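Local atomic coordinates of KLLA0E08119p (PDB entry 3VA7), a protein that probably carboxylates urea to urea-1-carboxylate using ATP, bicarbonate and a covalently carried biotin, as the carboxylase part of a bifunctional urea-degrading enzyme. Residues A[233-238]-A[461-466]; A[254-259]-A[270-275]; A[958-963]-A[1043-1048]; A[966-971]-A[1007-1012]. All coordinates share one frame; numbering follows the deposited sequence.

Contact 1: residues A[233-238]-A[461-466]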
loop_
_atom_site.group_PDB
_atom_site.type_symbol
_atom_site.label_atom_id
_atom_site.label_comp_id
_atom_site.label_asym_id
_atom_site.label_seq_id
_atom_site.Cartn_x
_atom_site.Cartn_y
_atom_site.Cartn_z
ATOM N N ASN A 233 13.482 -9.446 45.439
ATOM C CA ASN A 233 12.797 -9.500 44.125
ATOM C C ASN A 233 11.510 -8.661 44.043
ATOM O O ASN A 233 10.394 -9.124 44.301
ATOM C CB ASN A 233 12.584 -10.945 43.645
ATOM C CG ASN A 233 13.668 -11.387 42.646
ATOM O OD1 ASN A 233 13.366 -11.857 41.526
ATOM N ND2 ASN A 233 14.942 -11.198 43.035
ATOM N N ALA A 234 11.719 -7.420 43.633
ATOM C CA ALA A 234 10.857 -6.294 43.982
ATOM C C ALA A 234 9.648 -6.087 43.070
ATOM O O ALA A 234 9.777 -6.072 41.846
ATOM C CB ALA A 234 11.727 -4.971 44.049
ATOM N N ARG A 235 8.488 -5.885 43.692
ATOM C CA ARG A 235 7.269 -5.475 42.987
ATOM C C ARG A 235 7.060 -3.947 42.985
ATOM O O ARG A 235 7.766 -3.208 43.683
ATOM C CB ARG A 235 6.063 -6.237 43.525
ATOM C CG ARG A 235 6.102 -7.685 43.083
ATOM C CD ARG A 235 5.067 -8.500 43.775
ATOM N NE ARG A 235 3.727 -7.963 43.562
ATOM C CZ ARG A 235 2.635 -8.389 44.204
ATOM N NH1 ARG A 235 2.720 -9.361 45.106
ATOM N NH2 ARG A 235 1.444 -7.845 43.955
ATOM N N HIS A 236 6.125 -3.474 42.161
ATOM C CA HIS A 236 5.809 -2.038 42.066
ATOM C C HIS A 236 4.307 -1.887 42.321
ATOM O O HIS A 236 3.484 -2.202 41.442
ATOM C CB HIS A 236 6.222 -1.543 40.690
ATOM C CG HIS A 236 5.901 -0.113 40.404
ATOM N ND1 HIS A 236 6.876 0.801 40.046
ATOM C CD2 HIS A 236 4.714 0.549 40.326
ATOM C CE1 HIS A 236 6.307 1.972 39.797
ATOM N NE2 HIS A 236 4.996 1.845 39.958
ATOM N N VAL A 237 3.936 -1.483 43.538
ATOM C CA VAL A 237 2.533 -1.350 43.861
ATOM C C VAL A 237 2.320 0.120 44.071
ATOM O O VAL A 237 3.061 0.748 44.827
ATOM C CB VAL A 237 2.134 -2.126 45.091
ATOM C CG1 VAL A 237 0.648 -2.013 45.303
ATOM C CG2 VAL A 237 2.525 -3.597 44.950
ATOM N N GLU A 238 1.359 0.708 43.371
ATOM C CA GLU A 238 1.161 2.122 43.512
ATOM C C GLU A 238 -0.267 2.373 43.948
ATOM O O GLU A 238 -1.170 1.535 43.717
ATOM C CB GLU A 238 1.524 2.836 42.216
ATOM C CG GLU A 238 0.575 2.524 41.033
ATOM C CD GLU A 238 1.128 2.963 39.690
ATOM O OE1 GLU A 238 2.341 3.295 39.570
ATOM O OE2 GLU A 238 0.328 2.968 38.736
ATOM N N ALA A 461 1.388 -15.403 38.709
ATOM C CA ALA A 461 1.587 -14.113 39.331
ATOM C C ALA A 461 3.015 -13.972 39.825
ATOM O O ALA A 461 3.305 -13.129 40.648
ATOM C CB ALA A 461 0.547 -13.869 40.460
ATOM N N LYS A 462 3.926 -14.775 39.292
ATOM C CA LYS A 462 5.336 -14.620 39.665
ATOM C C LYS A 462 5.966 -13.422 38.936
ATOM O O LYS A 462 6.957 -13.555 38.229
ATOM C CB LYS A 462 6.151 -15.929 39.510
ATOM C CG LYS A 462 5.344 -17.236 39.748
ATOM C CD LYS A 462 5.929 -18.093 40.913
ATOM C CE LYS A 462 7.460 -18.436 40.781
ATOM N NZ LYS A 462 7.765 -19.880 40.505
ATOM N N VAL A 463 5.364 -12.255 39.154
ATOM C CA VAL A 463 5.734 -10.963 38.541
ATOM C C VAL A 463 6.683 -10.136 39.417
ATOM O O VAL A 463 6.478 -10.015 40.617
ATOM C CB VAL A 463 4.453 -10.056 38.276
ATOM C CG1 VAL A 463 3.485 -10.713 37.320
ATOM C CG2 VAL A 463 3.709 -9.694 39.586
ATOM N N ALA A 464 7.695 -9.535 38.816
ATOM C CA ALA A 464 8.560 -8.629 39.550
ATOM C C ALA A 464 9.137 -7.602 38.595
ATOM O O ALA A 464 9.232 -7.864 37.414
ATOM C CB ALA A 464 9.652 -9.389 40.213
ATOM N N THR A 465 9.521 -6.443 39.116
ATOM C CA THR A 465 10.099 -5.360 38.326
ATOM C C THR A 465 11.251 -5.856 37.425
ATOM O O THR A 465 11.740 -5.145 36.523
ATOM C CB THR A 465 10.496 -4.155 39.257
ATOM O OG1 THR A 465 9.325 -3.680 39.956
ATOM C CG2 THR A 465 11.087 -2.981 38.471
ATOM N N LYS A 466 11.638 -7.111 37.641
ATOM C CA LYS A 466 12.829 -7.664 37.006
ATOM C C LYS A 466 12.519 -8.647 35.853
ATOM O O LYS A 466 13.303 -8.769 34.896
ATOM C CB LYS A 466 13.694 -8.332 38.091
ATOM C CG LYS A 466 15.184 -8.417 37.776
ATOM C CD LYS A 466 15.757 -7.071 37.261
ATOM C CE LYS A 466 16.831 -7.334 36.149
ATOM N NZ LYS A 466 17.530 -6.110 35.661
#
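At the entry to strand 235-244 in the biotin carboxylase part of the chain, Ala234 is gripped by Thr465, from the loop that follows helix 456-460. One carbonyl oxygen takes both bonds. The backbone N of Thr465 gives to Ala234 O at 2.8 Å, close to straight at 162° and almost in line with the C=O bond. Thr465 OG1 reaches the same oxygen at 3.1 Å from above the carbonyl plane, 47° out of it. This convergence depends on the first torsion of Thr465 (chi1 -59°), which sets the hydroxyl beside its own backbone N. The two segments run nearly at right angles, so the loop abuts the strand instead of extending the sheet. Ala464 packs beside this pair, its CB 3.7 Å from Ala234 O.

Farther along, Arg235 brings its CG to 3.4 Å from Val463 O, and Val463 CG2 lies obliquely by the guanidinium, 4.3 Å from NE. The charged end of Arg235 belongs to other parts of the domain: NH2 forms a hydrogen bond with Pro273 O. The aliphatic stem thus meets the loop while the head reaches the chain that follows strand 264-270. Helix 456-460 ends in a Schellman motif at Ala461, and the chain then makes an inverse gamma turn centred on Lys462 before touching the strand. His236 lays CB 3.8 Å from Thr465 OG1, whereas its ring leads elsewhere, NE2 giving to Glu238 OE1 at 3.0 Å within the imidazole plane.

Contact 2: residues A[254-259]-A[270-275]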
loop_
_atom_site.group_PDB
_atom_site.type_symbol
_atom_site.label_atom_id
_atom_site.label_comp_id
_atom_site.label_asym_id
_atom_site.label_seq_id
_atom_site.Cartn_x
_atom_site.Cartn_y
_atom_site.Cartn_z
ATOM N N GLU A 254 -5.175 0.400 44.401
ATOM C CA GLU A 254 -3.774 0.149 44.093
ATOM C C GLU A 254 -3.636 -0.643 42.811
ATOM O O GLU A 254 -4.530 -1.417 42.416
ATOM C CB GLU A 254 -3.056 -0.597 45.236
ATOM C CG GLU A 254 -3.164 -2.112 45.177
ATOM C CD GLU A 254 -4.563 -2.610 45.496
ATOM O OE1 GLU A 254 -5.471 -1.784 45.809
ATOM O OE2 GLU A 254 -4.754 -3.845 45.453
ATOM N N ARG A 255 -2.496 -0.453 42.173
ATOM C CA ARG A 255 -2.236 -1.090 40.917
ATOM C C ARG A 255 -0.867 -1.667 41.075
ATOM O O ARG A 255 -0.010 -1.075 41.727
ATOM C CB ARG A 255 -2.244 -0.076 39.764
ATOM C CG ARG A 255 -3.551 0.660 39.633
ATOM C CD ARG A 255 -3.571 1.668 38.489
ATOM N NE ARG A 255 -2.731 2.842 38.696
ATOM C CZ ARG A 255 -3.189 4.082 38.871
ATOM N NH1 ARG A 255 -4.506 4.350 38.858
ATOM N NH2 ARG A 255 -2.320 5.079 39.044
ATOM N N ASP A 256 -0.671 -2.832 40.466
ATOM C CA ASP A 256 0.625 -3.432 40.319
ATOM C C ASP A 256 1.177 -3.146 38.906
ATOM O O ASP A 256 0.517 -3.385 37.904
ATOM C CB ASP A 256 0.455 -4.903 40.555
ATOM C CG ASP A 256 1.732 -5.627 40.578
ATOM O OD1 ASP A 256 2.487 -5.629 39.564
ATOM O OD2 ASP A 256 1.972 -6.220 41.638
ATOM N N CYS A 257 2.410 -2.654 38.845
ATOM C CA CYS A 257 3.026 -2.197 37.625
ATOM C C CYS A 257 4.401 -2.799 37.527
ATOM O O CYS A 257 5.330 -2.231 36.938
ATOM C CB CYS A 257 3.089 -0.670 37.614
ATOM S SG CYS A 257 1.436 0.159 37.676
ATOM N N SER A 258 4.517 -3.993 38.084
ATOM C CA SER A 258 5.769 -4.754 38.062
ATOM C C SER A 258 6.281 -5.128 36.660
ATOM O O SER A 258 7.493 -5.183 36.463
ATOM C CB SER A 258 5.628 -5.998 38.935
ATOM O OG SER A 258 4.827 -5.733 40.085
ATOM N N LEU A 259 5.393 -5.374 35.682
ATOM C CA LEU A 259 5.862 -5.885 34.378
ATOM C C LEU A 259 6.457 -4.773 33.523
ATOM O O LEU A 259 5.801 -4.196 32.653
ATOM C CB LEU A 259 4.755 -6.683 33.649
ATOM C CG LEU A 259 4.299 -8.000 34.329
ATOM C CD1 LEU A 259 3.048 -8.584 33.716
ATOM C CD2 LEU A 259 5.410 -9.064 34.364
ATOM N N THR A 270 -4.991 -4.527 38.493
ATOM C CA THR A 270 -5.626 -4.164 39.725
ATOM C C THR A 270 -6.723 -5.205 39.979
ATOM O O THR A 270 -7.348 -5.713 39.023
ATOM C CB THR A 270 -6.174 -2.683 39.676
ATOM O OG1 THR A 270 -6.330 -2.174 41.001
ATOM C CG2 THR A 270 -7.515 -2.563 38.972
ATOM N N PRO A 271 -6.925 -5.579 41.256
ATOM C CA PRO A 271 -6.103 -5.258 42.451
ATOM C C PRO A 271 -4.742 -5.855 42.319
ATOM O O PRO A 271 -4.547 -6.714 41.497
ATOM C CB PRO A 271 -6.829 -5.971 43.605
ATOM C CG PRO A 271 -8.273 -6.108 43.150
ATOM C CD PRO A 271 -8.200 -6.236 41.609
ATOM N N ALA A 272 -3.792 -5.403 43.116
ATOM C CA ALA A 272 -2.513 -6.079 43.162
ATOM C C ALA A 272 -2.721 -7.563 43.568
ATOM O O ALA A 272 -3.478 -7.878 44.494
ATOM C CB ALA A 272 -1.609 -5.385 44.116
ATOM N N PRO A 273 -2.060 -8.491 42.857
ATOM C CA PRO A 273 -2.149 -9.874 43.309
ATOM C C PRO A 273 -1.281 -10.084 44.569
ATOM O O PRO A 273 -0.315 -9.345 44.764
ATOM C CB PRO A 273 -1.549 -10.634 42.131
ATOM C CG PRO A 273 -0.471 -9.695 41.620
ATOM C CD PRO A 273 -1.143 -8.346 41.704
ATOM N N ASN A 274 -1.635 -11.082 45.392
ATOM C CA ASN A 274 -0.803 -11.556 46.531
ATOM C C ASN A 274 -0.389 -10.446 47.459
ATOM O O ASN A 274 0.809 -10.256 47.747
ATOM C CB ASN A 274 0.461 -12.290 46.066
ATOM C CG ASN A 274 0.154 -13.552 45.262
ATOM O OD1 ASN A 274 -0.755 -14.341 45.599
ATOM N ND2 ASN A 274 0.909 -13.739 44.171
ATOM N N LEU A 275 -1.398 -9.687 47.878
ATOM C CA LEU A 275 -1.209 -8.602 48.812
ATOM C C LEU A 275 -2.327 -8.671 49.820
ATOM O O LEU A 275 -3.507 -8.616 49.456
ATOM C CB LEU A 275 -1.208 -7.264 48.097
ATOM C CG LEU A 275 -1.208 -5.990 48.932
ATOM C CD1 LEU A 275 0.189 -5.640 49.376
ATOM C CD2 LEU A 275 -1.778 -4.881 48.069
#
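A buried contact sets two acidic side chains, Glu254 and Asp256 of strand 249-261, against a mostly apolar loop, Ala272 and its proline neighbours, where the chain leaves the antiparallel partner strand 264-270 and heads for helix 277-293. It lies in the ATP-binding part of the biotin carboxylase. Glu254 CG sits between the backbone N and the carbonyl carbon (chi1 87°), and a second bend at chi2 folds the carboxylate over the departing loop. Its OE2 accepts from Ala272 N at 3.0 Å, with the N-H angle at 147° and the donor above the carboxylate plane. Pro271 CB lies 3.5 Å from that same oxygen, Ala272 CB packs 3.8 Å from Glu254 CG, and Leu275 CD2 approaches OE2 more distantly. The peptide bond before Pro271 is cis, at the point where the loop departs from the strand. A bond from Thr270 OG1 to Glu254 O is modelled too short to be relied on.

Asp256 continues the row. Its CB is 4.1 Å from Ala272 CB, and OD2 lies 3.8 Å from Pro273 CD, the two side chains crossing at about a right angle. OD1 turns back on its own segment and accepts from Ser258 N at 3.0 Å, closing an Asx turn.

Each acid also has a basic partner beyond the two segments: Glu254 OE2 pairs with Arg280, Asp256 OD2 with Arg235. Two carboxylates buried against a proline-rich loop, each with an arginine and a backbone N-H, would probably be kept ionised by those partners.

Contact 3: residues A[958-963]-A[1043-1048]. With URE (urea), chain C.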
loop_
_atom_site.group_PDB
_atom_site.type_symbol
_atom_site.label_atom_id
_atom_site.label_comp_id
_atom_site.label_asym_id
_atom_site.label_seq_id
_atom_site.Cartn_x
_atom_site.Cartn_y
_atom_site.Cartn_z
ATOM N N PRO A 958 9.835 18.541 -27.252
ATOM C CA PRO A 958 10.174 18.410 -25.832
ATOM C C PRO A 958 9.012 18.656 -24.860
ATOM O O PRO A 958 9.102 18.227 -23.705
ATOM C CB PRO A 958 11.274 19.494 -25.652
ATOM C CG PRO A 958 10.910 20.560 -26.624
ATOM C CD PRO A 958 10.286 19.830 -27.815
ATOM N N ASN A 959 7.950 19.323 -25.325
ATOM C CA ASN A 959 6.818 19.694 -24.495
ATOM C C ASN A 959 5.486 19.156 -25.070
ATOM O O ASN A 959 5.068 19.575 -26.169
ATOM C CB ASN A 959 6.726 21.227 -24.360
ATOM C CG ASN A 959 5.476 21.685 -23.551
ATOM O OD1 ASN A 959 4.338 21.641 -24.065
ATOM N ND2 ASN A 959 5.688 22.117 -22.281
ATOM N N ASN A 960 4.796 18.290 -24.308
ATOM C CA ASN A 960 3.601 17.593 -24.791
ATOM C C ASN A 960 2.442 18.563 -25.112
ATOM O O ASN A 960 1.671 18.376 -26.104
ATOM C CB ASN A 960 3.165 16.489 -23.816
ATOM C CG ASN A 960 4.230 15.380 -23.618
ATOM O OD1 ASN A 960 5.298 15.362 -24.270
ATOM N ND2 ASN A 960 3.940 14.439 -22.707
ATOM N N VAL A 961 2.300 19.622 -24.319
ATOM C CA VAL A 961 1.156 20.496 -24.534
ATOM C C VAL A 961 1.349 21.231 -25.818
ATOM O O VAL A 961 0.396 21.372 -26.593
ATOM C CB VAL A 961 0.908 21.418 -23.359
ATOM C CG1 VAL A 961 -0.035 22.646 -23.740
ATOM C CG2 VAL A 961 0.382 20.600 -22.169
ATOM N N ASP A 962 2.592 21.623 -26.101
ATOM C CA ASP A 962 2.919 22.259 -27.372
ATOM C C ASP A 962 2.652 21.404 -28.631
ATOM O O ASP A 962 2.113 21.908 -29.617
ATOM C CB ASP A 962 4.364 22.735 -27.366
ATOM C CG ASP A 962 4.582 23.931 -26.465
ATOM O OD1 ASP A 962 3.646 24.725 -26.257
ATOM O OD2 ASP A 962 5.714 24.075 -25.972
ATOM N N PHE A 963 3.037 20.135 -28.602
ATOM C CA PHE A 963 2.528 19.177 -29.541
ATOM C C PHE A 963 0.975 19.171 -29.705
ATOM O O PHE A 963 0.499 19.308 -30.850
ATOM C CB PHE A 963 3.024 17.794 -29.180
ATOM C CG PHE A 963 2.345 16.717 -29.934
ATOM C CD1 PHE A 963 2.557 16.573 -31.299
ATOM C CD2 PHE A 963 1.450 15.862 -29.296
ATOM C CE1 PHE A 963 1.891 15.573 -32.022
ATOM C CE2 PHE A 963 0.803 14.880 -29.989
ATOM C CZ PHE A 963 1.006 14.735 -31.343
ATOM N N GLY A 1043 1.608 6.424 -21.583
ATOM C CA GLY A 1043 1.855 6.702 -22.972
ATOM C C GLY A 1043 1.116 7.946 -23.387
ATOM O O GLY A 1043 1.356 8.455 -24.492
ATOM N N TYR A 1044 0.216 8.444 -22.546
ATOM C CA TYR A 1044 -0.529 9.691 -22.896
ATOM C C TYR A 1044 0.359 10.977 -22.806
ATOM O O TYR A 1044 1.353 11.009 -22.056
ATOM C CB TYR A 1044 -1.729 9.869 -21.982
ATOM C CG TYR A 1044 -2.971 9.064 -22.327
ATOM C CD1 TYR A 1044 -4.254 9.638 -22.182
ATOM C CD2 TYR A 1044 -2.895 7.727 -22.746
ATOM C CE1 TYR A 1044 -5.398 8.919 -22.479
ATOM C CE2 TYR A 1044 -4.046 6.986 -23.009
ATOM C CZ TYR A 1044 -5.293 7.597 -22.880
ATOM O OH TYR A 1044 -6.449 6.897 -23.162
ATOM N N GLN A 1045 -0.014 12.003 -23.575
ATOM C CA GLN A 1045 0.569 13.357 -23.514
ATOM C C GLN A 1045 0.245 14.024 -22.200
ATOM O O GLN A 1045 -0.910 14.094 -21.791
ATOM C CB GLN A 1045 0.088 14.201 -24.692
ATOM C CG GLN A 1045 0.400 13.551 -26.091
ATOM C CD GLN A 1045 1.882 13.363 -26.343
ATOM O OE1 GLN A 1045 2.295 12.502 -27.147
ATOM N NE2 GLN A 1045 2.701 14.153 -25.665
ATOM N N LEU A 1046 1.270 14.481 -21.507
ATOM C CA LEU A 1046 1.134 14.969 -20.143
ATOM C C LEU A 1046 0.888 16.477 -20.074
ATOM O O LEU A 1046 1.576 17.266 -20.667
ATOM C CB LEU A 1046 2.360 14.573 -19.305
ATOM C CG LEU A 1046 2.809 13.115 -19.414
ATOM C CD1 LEU A 1046 4.081 12.877 -18.643
ATOM C CD2 LEU A 1046 1.698 12.078 -19.001
ATOM N N VAL A 1047 -0.059 16.871 -19.237
ATOM C CA VAL A 1047 -0.712 18.158 -19.349
ATOM C C VAL A 1047 -0.783 18.820 -17.961
ATOM O O VAL A 1047 -0.783 20.042 -17.852
ATOM C CB VAL A 1047 -2.037 17.800 -20.001
ATOM C CG1 VAL A 1047 -3.306 18.058 -19.189
ATOM C CG2 VAL A 1047 -2.035 18.103 -21.437
ATOM N N GLY A 1048 -0.767 18.044 -16.880
ATOM C CA GLY A 1048 -0.896 18.652 -15.563
ATOM C C GLY A 1048 -1.203 17.614 -14.514
ATOM O O GLY A 1048 -1.105 16.402 -14.791
HETATM C C URE C . -1.900 5.539 -20.588
HETATM O O URE C . -2.857 5.936 -19.877
HETATM N N1 URE C . -0.663 5.915 -20.375
HETATM N N2 URE C . -1.988 4.719 -21.645
HETATM O O HOH W 1 3.343 19.423 -21.249
#
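Gln1045 carries its CG beside the backbone N (chi1 -56°) and bends again at chi2 (-61°), which turns the amide into the angle between Asn960 and Phe963. On the Phe963 side, CD of the glutamine lies 3.9 Å from ring atom CD2; the amide comes to the ring obliquely, its plane 54° from that of the ring. Asn960 crosses Gln1045 at about a right angle, its CB 3.9 Å from Gln1045 CB. Which way round the Asn960 amide lies is doubtful.

The first turn of helix 960-967 is here laid against strand 1045-1049, a member of the mixed sheet of carboxyltransferase subdomains C and D, between strands 922-934 and 1024-1028. That turn is capped by Asn959 at the N-cap: its OD1 accepts from Asp962 N at 2.7 Å, in the carbonyl plane. On the next residue of the helix after Asn960, Val961 CG2 meets Val1047 CG2 at 3.6 Å. A water bridges the two backbones, accepting from Val961 N at 3.2 Å and donating to Leu1046 O at 2.8 Å.

At the other end of the segment 1043-1048, Gly1043 and Tyr1044 belong to the urea pocket. Tyr1044 points away from the helix, and its ring flanks the bound urea obliquely, with CD2, CE2 and CG the neighbouring atoms. Its OH is hydrogen-bonded to Asp728, while its backbone N gives to Tyr1035 OH.

Contact 4: residues A[966-971]-A[1007-1012]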
loop_
_atom_site.group_PDB
_atom_site.type_symbol
_atom_site.label_atom_id
_atom_site.label_comp_id
_atom_site.label_asym_id
_atom_site.label_seq_id
_atom_site.Cartn_x
_atom_site.Cartn_y
_atom_site.Cartn_z
ATOM N N ASP A 966 0.170 22.455 -31.366
ATOM C CA ASP A 966 0.651 22.555 -32.743
ATOM C C ASP A 966 -0.119 21.662 -33.738
ATOM O O ASP A 966 -0.479 22.103 -34.828
ATOM C CB ASP A 966 2.165 22.287 -32.748
ATOM C CG ASP A 966 2.851 22.550 -34.092
ATOM O OD1 ASP A 966 3.972 21.993 -34.240
ATOM O OD2 ASP A 966 2.360 23.304 -34.980
ATOM N N VAL A 967 -0.396 20.410 -33.370
ATOM C CA VAL A 967 -1.006 19.484 -34.320
ATOM C C VAL A 967 -2.471 19.863 -34.548
ATOM O O VAL A 967 -3.078 19.600 -35.612
ATOM C CB VAL A 967 -0.738 18.006 -33.974
ATOM C CG1 VAL A 967 -1.497 17.578 -32.700
ATOM C CG2 VAL A 967 -1.091 17.114 -35.152
ATOM N N ASN A 968 -3.021 20.553 -33.579
ATOM C CA ASN A 968 -4.374 21.045 -33.717
ATOM C C ASN A 968 -4.500 22.483 -34.220
ATOM O O ASN A 968 -5.603 22.978 -34.379
ATOM C CB ASN A 968 -5.074 20.914 -32.375
ATOM C CG ASN A 968 -5.617 19.547 -32.155
ATOM O OD1 ASN A 968 -6.642 19.207 -32.737
ATOM N ND2 ASN A 968 -4.957 18.752 -31.318
ATOM N N ASP A 969 -3.372 23.160 -34.432
ATOM C CA ASP A 969 -3.366 24.561 -34.795
ATOM C C ASP A 969 -4.037 25.490 -33.830
ATOM O O ASP A 969 -4.829 26.326 -34.276
ATOM C CB ASP A 969 -4.070 24.752 -36.120
ATOM C CG ASP A 969 -3.106 24.997 -37.217
ATOM O OD1 ASP A 969 -2.526 26.145 -37.283
ATOM O OD2 ASP A 969 -2.897 24.003 -37.961
ATOM N N ILE A 970 -3.753 25.351 -32.538
ATOM C CA ILE A 970 -4.300 26.287 -31.558
ATOM C C ILE A 970 -3.165 26.792 -30.693
ATOM O O ILE A 970 -2.064 26.347 -30.888
ATOM C CB ILE A 970 -5.405 25.637 -30.677
ATOM C CG1 ILE A 970 -4.879 24.373 -29.960
ATOM C CG2 ILE A 970 -6.633 25.346 -31.504
ATOM C CD1 ILE A 970 -5.951 23.610 -29.224
ATOM N N ASP A 971 -3.446 27.715 -29.769
ATOM C CA ASP A 971 -2.449 28.189 -28.795
ATOM C C ASP A 971 -2.468 27.195 -27.665
ATOM O O ASP A 971 -3.513 26.585 -27.375
ATOM C CB ASP A 971 -2.711 29.632 -28.218
ATOM C CG ASP A 971 -1.449 30.200 -27.377
ATOM O OD1 ASP A 971 -1.464 30.252 -26.082
ATOM O OD2 ASP A 971 -0.400 30.564 -28.018
ATOM N N ARG A 1007 -12.278 17.741 -28.621
ATOM C CA ARG A 1007 -11.577 16.518 -28.926
ATOM C C ARG A 1007 -10.525 16.882 -29.897
ATOM O O ARG A 1007 -10.831 17.242 -31.015
ATOM C CB ARG A 1007 -12.511 15.443 -29.477
ATOM C CG ARG A 1007 -13.598 15.130 -28.524
ATOM C CD ARG A 1007 -14.693 14.304 -29.120
ATOM N NE ARG A 1007 -15.756 14.138 -28.138
ATOM C CZ ARG A 1007 -16.941 13.564 -28.387
ATOM N NH1 ARG A 1007 -17.216 13.077 -29.589
ATOM N NH2 ARG A 1007 -17.870 13.497 -27.415
ATOM N N TYR A 1008 -9.286 16.756 -29.439
ATOM C CA TYR A 1008 -8.094 17.186 -30.125
ATOM C C TYR A 1008 -7.343 15.998 -30.698
ATOM O O TYR A 1008 -7.325 14.889 -30.106
ATOM C CB TYR A 1008 -7.241 17.904 -29.088
ATOM C CG TYR A 1008 -7.834 19.256 -28.648
ATOM C CD1 TYR A 1008 -8.695 19.951 -29.502
ATOM C CD2 TYR A 1008 -7.476 19.865 -27.428
ATOM C CE1 TYR A 1008 -9.227 21.177 -29.170
ATOM C CE2 TYR A 1008 -7.986 21.143 -27.076
ATOM C CZ TYR A 1008 -8.879 21.792 -27.960
ATOM O OH TYR A 1008 -9.446 23.058 -27.702
ATOM N N LEU A 1009 -6.727 16.191 -31.865
ATOM C CA LEU A 1009 -5.811 15.186 -32.374
ATOM C C LEU A 1009 -4.600 15.032 -31.431
ATOM O O LEU A 1009 -4.340 15.889 -30.579
ATOM C CB LEU A 1009 -5.345 15.614 -33.731
ATOM C CG LEU A 1009 -6.299 15.696 -34.934
ATOM C CD1 LEU A 1009 -5.447 16.016 -36.156
ATOM C CD2 LEU A 1009 -7.060 14.351 -35.154
ATOM N N GLY A 1010 -3.834 13.967 -31.581
ATOM C CA GLY A 1010 -2.740 13.717 -30.652
ATOM C C GLY A 1010 -2.103 12.411 -30.997
ATOM O O GLY A 1010 -2.212 11.956 -32.143
ATOM N N THR A 1011 -1.448 11.789 -30.033
ATOM C CA THR A 1011 -0.877 10.485 -30.231
ATOM C C THR A 1011 -0.411 10.015 -28.860
ATOM O O THR A 1011 -0.248 10.816 -27.938
ATOM C CB THR A 1011 0.356 10.471 -31.187
ATOM O OG1 THR A 1011 0.797 9.121 -31.361
ATOM C CG2 THR A 1011 1.578 11.238 -30.593
ATOM N N LYS A 1012 -0.195 8.721 -28.734
ATOM C CA LYS A 1012 0.302 8.152 -27.516
ATOM C C LYS A 1012 1.779 7.972 -27.753
ATOM O O LYS A 1012 2.223 7.987 -28.916
ATOM C CB LYS A 1012 -0.428 6.851 -27.261
ATOM C CG LYS A 1012 -1.902 7.101 -26.791
ATOM C CD LYS A 1012 -2.893 6.231 -27.539
ATOM C CE LYS A 1012 -4.244 6.276 -26.898
ATOM N NZ LYS A 1012 -5.191 5.418 -27.607
#
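Asn968 uses both ends of its amide on the backbone of a single residue, Leu1009. OD1 accepts from Leu1009 N at 3.1 Å, with an N-H angle of 152°; the donor is in the carbonyl plane but well to the side, at a C=O...N angle of 99°. ND2 gives to Leu1009 O at 3.0 Å, a bent and weak bond, and also to Ile964 O, four residues earlier, in helix 960-967. The asparagine thereby engages both backbone polar groups of Leu1009, the carbonyl only weakly, in a loop without regular structure. Its CG stands beside the backbone N (chi1 -83°), which directs the amide across Tyr1008, with ND2 3.3 Å from Tyr1008 CB.

The setting is the C-terminal end of helix 960-967 in the carboxyltransferase part. A Schellman motif at Asp969 closes this helix, with Asp969 N bonded to Asp966 O, and Asp971 at once caps helix 972-979, OD1 accepting from Asn973 N. Between the two, Ile970 puts CD1 over one face of the Tyr1008 ring, a CH-pi contact 4.0 Å from the centroid and offset toward CZ. Val967 CG1 adds an apolar touch on Leu1009 CB at 4.4 Å.

The same loop runs on to Lys1012, whose NZ forms a salt bridge with Asp728 and a hydrogen bond with Gly755 O of the biotin pocket.

The four contacts form two pairs at opposite sides of the chain's centre. Contacts 1 and 2, centres 8 Å apart, share the antiparallel sheet of the biotin carboxylase through neighbouring strands 235-244 and 249-261; contact 2 is nested within the loop that contact 1 closes. Contacts 3 and 4 come later, centres 10 Å apart, and both use helix 960-967 of the carboxyltransferase, one at its start and the other at its end, contact 4 nested inside contact 3. Contacts 1 and 3 lie about 69 Å apart between centres. The carboxylation and transfer parts are thus far apart, consistent with biotin, seen here in the carboxyltransferase, travelling between them.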